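PDB 4G75: phosphodiesterase from Pseudomonas aeruginosa, which acts as a colicin M-like bacteriocin, a magnesium-binding enzyme that probably kills rival bacteria by cleaving the lipid-linked precursor of peptidoglycan. Local coordinates for residues T7-S18 and D105-A113. Residues are numbered along the deposited sequence; the frame is centred on the assembly and turned at random.
With EDO (1,2-ethanediol), chain I.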
loop_
_atom_site.group_PDB
_atom_site.type_symbol
_atom_site.label_atom_id
_atom_site.label_comp_id
_atom_site.label_asym_id
_atom_site.label_seq_id
_atom_site.Cartn_x
_atom_site.Cartn_y
_atom_site.Cartn_z
ATOM N N THR A 7 8.210 -8.290 -2.586
ATOM C CA THR A 7 8.724 -8.810 -3.847
ATOM C C THR A 7 8.725 -10.336 -3.866
ATOM O O THR A 7 8.644 -10.949 -4.928
ATOM C CB THR A 7 10.142 -8.307 -4.141
ATOM O OG1 THR A 7 11.002 -8.622 -3.042
ATOM C CG2 THR A 7 10.139 -6.792 -4.358
ATOM N N THR A 8 8.815 -10.944 -2.690
ATOM C CA THR A 8 8.878 -12.402 -2.593
ATOM C C THR A 8 7.511 -13.010 -2.291
ATOM O O THR A 8 6.690 -12.404 -1.606
ATOM C CB THR A 8 9.867 -12.836 -1.507
ATOM O OG1 THR A 8 9.414 -12.367 -0.231
ATOM C CG2 THR A 8 11.236 -12.257 -1.788
ATOM N N THR A 9 7.266 -14.206 -2.816
ATOM C CA THR A 9 6.036 -14.932 -2.515
ATOM C C THR A 9 6.308 -15.915 -1.390
ATOM O O THR A 9 7.313 -16.612 -1.421
ATOM C CB THR A 9 5.547 -15.730 -3.734
ATOM O OG1 THR A 9 5.251 -14.833 -4.810
ATOM C CG2 THR A 9 4.299 -16.520 -3.385
ATOM N N ILE A 10 5.422 -15.976 -0.398
ATOM C CA ILE A 10 5.586 -16.953 0.671
ATOM C C ILE A 10 4.546 -18.057 0.589
ATOM O O ILE A 10 3.538 -17.926 -0.101
ATOM C CB ILE A 10 5.557 -16.311 2.075
ATOM C CG1 ILE A 10 4.172 -15.748 2.399
ATOM C CG2 ILE A 10 6.628 -15.227 2.193
ATOM C CD1 ILE A 10 4.009 -15.407 3.865
ATOM N N VAL A 11 4.817 -19.148 1.295
ATOM C CA VAL A 11 3.911 -20.284 1.365
ATOM C C VAL A 11 3.070 -20.184 2.628
ATOM O O VAL A 11 3.604 -20.180 3.735
ATOM C CB VAL A 11 4.690 -21.613 1.393
ATOM C CG1 VAL A 11 3.731 -22.782 1.632
ATOM C CG2 VAL A 11 5.470 -21.794 0.102
ATOM N N ALA A 12 1.754 -20.105 2.474
ATOM C CA ALA A 12 0.896 -19.968 3.640
ATOM C C ALA A 12 -0.413 -20.735 3.509
ATOM O O ALA A 12 -0.922 -20.946 2.408
ATOM C CB ALA A 12 0.615 -18.496 3.921
ATOM N N GLY A 13 -0.953 -21.138 4.652
ATOM C CA GLY A 13 -2.227 -21.832 4.702
ATOM C C GLY A 13 -3.085 -21.310 5.837
ATOM O O GLY A 13 -2.608 -20.559 6.686
ATOM N N GLN A 14 -4.357 -21.700 5.846
ATOM C CA GLN A 14 -5.299 -21.233 6.860
ATOM C C GLN A 14 -4.755 -21.417 8.272
ATOM O O GLN A 14 -4.938 -20.561 9.138
ATOM C CB GLN A 14 -6.623 -21.989 6.728
ATOM C CG GLN A 14 -7.443 -21.603 5.507
ATOM C CD GLN A 14 -8.435 -22.690 5.124
ATOM O OE1 GLN A 14 -8.041 -23.819 4.813
ATOM N NE2 GLN A 14 -9.723 -22.360 5.145
ATOM N N GLY A 15 -4.102 -22.552 8.493
ATOM C CA GLY A 15 -3.588 -22.913 9.800
ATOM C C GLY A 15 -2.458 -22.041 10.304
ATOM O O GLY A 15 -2.062 -22.150 11.457
ATOM N N ASP A 16 -1.932 -21.170 9.447
ATOM C CA ASP A 16 -0.913 -20.221 9.886
ATOM C C ASP A 16 -1.502 -19.066 10.687
ATOM O O ASP A 16 -0.772 -18.329 11.354
ATOM C CB ASP A 16 -0.147 -19.658 8.692
ATOM C CG ASP A 16 0.826 -20.657 8.112
ATOM O OD1 ASP A 16 1.558 -21.285 8.904
ATOM O OD2 ASP A 16 0.867 -20.796 6.871
ATOM N N PHE A 17 -2.822 -18.925 10.638
ATOM C CA PHE A 17 -3.463 -17.740 11.193
ATOM C C PHE A 17 -4.278 -18.011 12.446
ATOM O O PHE A 17 -5.200 -18.813 12.442
ATOM C CB PHE A 17 -4.262 -17.036 10.103
ATOM C CG PHE A 17 -3.421 -16.687 8.917
ATOM C CD1 PHE A 17 -3.420 -17.489 7.788
ATOM C CD2 PHE A 17 -2.570 -15.596 8.962
ATOM C CE1 PHE A 17 -2.610 -17.185 6.706
ATOM C CE2 PHE A 17 -1.762 -15.292 7.890
ATOM C CZ PHE A 17 -1.779 -16.084 6.761
ATOM N N SER A 18 -3.901 -17.319 13.514
ATOM C CA SER A 18 -4.468 -17.547 14.839
ATOM C C SER A 18 -5.988 -17.420 14.866
ATOM O O SER A 18 -6.671 -18.149 15.581
ATOM C CB SER A 18 -3.837 -16.584 15.844
ATOM O OG SER A 18 -2.430 -16.761 15.885
ATOM N N ASP A 105 7.492 -10.431 10.308
ATOM C CA ASP A 105 7.250 -11.136 9.057
ATOM C C ASP A 105 5.747 -11.067 8.797
ATOM O O ASP A 105 4.987 -10.682 9.676
ATOM C CB ASP A 105 7.701 -12.591 9.157
ATOM C CG ASP A 105 6.913 -13.373 10.203
ATOM O OD1 ASP A 105 7.275 -13.311 11.397
ATOM O OD2 ASP A 105 5.939 -14.052 9.829
ATOM N N ARG A 106 5.317 -11.456 7.606
ATOM C CA ARG A 106 3.937 -11.216 7.192
ATOM C C ARG A 106 2.926 -11.906 8.085
ATOM O O ARG A 106 1.948 -11.296 8.535
ATOM C CB ARG A 106 3.738 -11.661 5.744
ATOM C CG ARG A 106 4.548 -10.821 4.772
ATOM C CD ARG A 106 4.557 -11.426 3.385
ATOM N NE ARG A 106 5.539 -10.771 2.519
ATOM C CZ ARG A 106 5.772 -11.129 1.263
ATOM N NH1 ARG A 106 5.079 -12.122 0.722
ATOM N NH2 ARG A 106 6.698 -10.501 0.545
ATOM N N ILE A 107 3.160 -13.188 8.335
ATOM C CA ILE A 107 2.228 -13.976 9.125
ATOM C C ILE A 107 2.163 -13.458 10.558
ATOM O O ILE A 107 1.076 -13.248 11.101
ATOM C CB ILE A 107 2.577 -15.477 9.055
ATOM C CG1 ILE A 107 2.360 -15.982 7.623
ATOM C CG2 ILE A 107 1.744 -16.276 10.062
ATOM C CD1 ILE A 107 2.892 -17.373 7.356
ATOM N N THR A 108 3.322 -13.220 11.161
ATOM C CA THR A 108 3.346 -12.676 12.517
ATOM C C THR A 108 2.631 -11.327 12.581
ATOM O O THR A 108 1.892 -11.046 13.519
ATOM C CB THR A 108 4.781 -12.518 13.044
ATOM O OG1 THR A 108 5.413 -13.803 13.103
ATOM C CG2 THR A 108 4.777 -11.896 14.431
ATOM N N ALA A 109 2.867 -10.489 11.581
ATOM C CA ALA A 109 2.258 -9.170 11.547
ATOM C C ALA A 109 0.736 -9.281 11.565
ATOM O O ALA A 109 0.070 -8.548 12.284
ATOM C CB ALA A 109 2.733 -8.404 10.315
HETATM N N MSE A 110 0.190 -10.208 10.784
HETATM C CA MSE A 110 -1.256 -10.374 10.724
HETATM C C MSE A 110 -1.805 -10.993 12.009
HETATM O O MSE A 110 -2.834 -10.562 12.511
HETATM C CB MSE A 110 -1.672 -11.214 9.521
HETATM C CG MSE A 110 -3.170 -11.445 9.447
HETATM SE SE MSE A 110 -4.160 -9.775 9.169
HETATM C CE MSE A 110 -3.896 -9.693 7.231
ATOM N N ASN A 111 -1.127 -12.000 12.544
ATOM C CA ASN A 111 -1.597 -12.605 13.791
ATOM C C ASN A 111 -1.581 -11.620 14.947
ATOM O O ASN A 111 -2.488 -11.615 15.784
ATOM C CB ASN A 111 -0.800 -13.862 14.134
ATOM C CG ASN A 111 -1.121 -15.015 13.208
ATOM O OD1 ASN A 111 -2.207 -15.079 12.639
ATOM N ND2 ASN A 111 -0.170 -15.937 13.054
ATOM N N ARG A 112 -0.558 -10.774 14.988
ATOM C CA ARG A 112 -0.484 -9.738 16.011
ATOM C C ARG A 112 -1.649 -8.770 15.849
ATOM O O ARG A 112 -2.316 -8.415 16.823
ATOM C CB ARG A 112 0.856 -8.991 15.944
ATOM C CG ARG A 112 1.173 -8.183 17.197
ATOM C CD ARG A 112 2.434 -7.330 17.049
ATOM N NE ARG A 112 3.612 -8.102 16.643
ATOM C CZ ARG A 112 4.328 -8.882 17.452
ATOM N NH1 ARG A 112 3.983 -9.032 18.726
ATOM N NH2 ARG A 112 5.379 -9.536 16.978
ATOM N N ALA A 113 -1.896 -8.352 14.608
ATOM C CA ALA A 113 -2.998 -7.454 14.310
ATOM C C ALA A 113 -4.357 -8.055 14.674
ATOM O O ALA A 113 -5.281 -7.327 15.041
ATOM C CB ALA A 113 -2.975 -7.033 12.816
HETATM C C1 EDO I . -5.337 -23.991 3.297
HETATM O O1 EDO I . -5.215 -24.234 4.705
HETATM C C2 EDO I . -5.190 -22.497 3.037
HETATM O O2 EDO I . -5.414 -22.200 1.653
#
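The carbonyl oxygen of Thr8 is gripped by both terminal nitrogens of Arg106: NH1 lies 2.8 Å and NH2 2.9 Å from Thr8 O. The oxygen sits near the guanidinium plane, at the edge between the two nitrogens, and because it serves both N-H groups, neither hydrogen bond is straight (about 140° each). Arg106 reaches it with a fully stretched side chain, while its NE forms a salt bridge with Asp4. Ile10 runs antiparallel to this arm, its CD1 packing 4.0 Å from Arg106 CD.

A second pair of bonds holds the other end of the contact, where Asn111 uses both halves of its amide on the backbone that leads into helix 18-24. Its ND2 gives a nearly straight bond (175°) to Asp16 O, 3.0 Å away and in the amide plane. Ser18 N donates to Asn111 OD1 at 2.9 Å, approaching from above the plane of that carbonyl.

Between these polar ends lies Ile107, one turn before Asn111. With CG1 anti to its own carbonyl carbon (chi1 -66°), CG2 stands anti to the backbone N; CG1 meets Ile10 CD1 at 4.1 Å and the Phe17 ring at CE2, whereas CG2 rests against Asp16 O. Asp16 itself is steadied by Gly13 N, which donates to OD2 and closes the turn. Helix 34-49 packs against Phe17 as well.

Thus side chains of helix 106-113 read main-chain polar groups at both ends of a segment that is loop up to a 3-10 turn at 14-16 and then enters helix 18-24, pinning it through its backbone, with a small apolar patch between the two anchors.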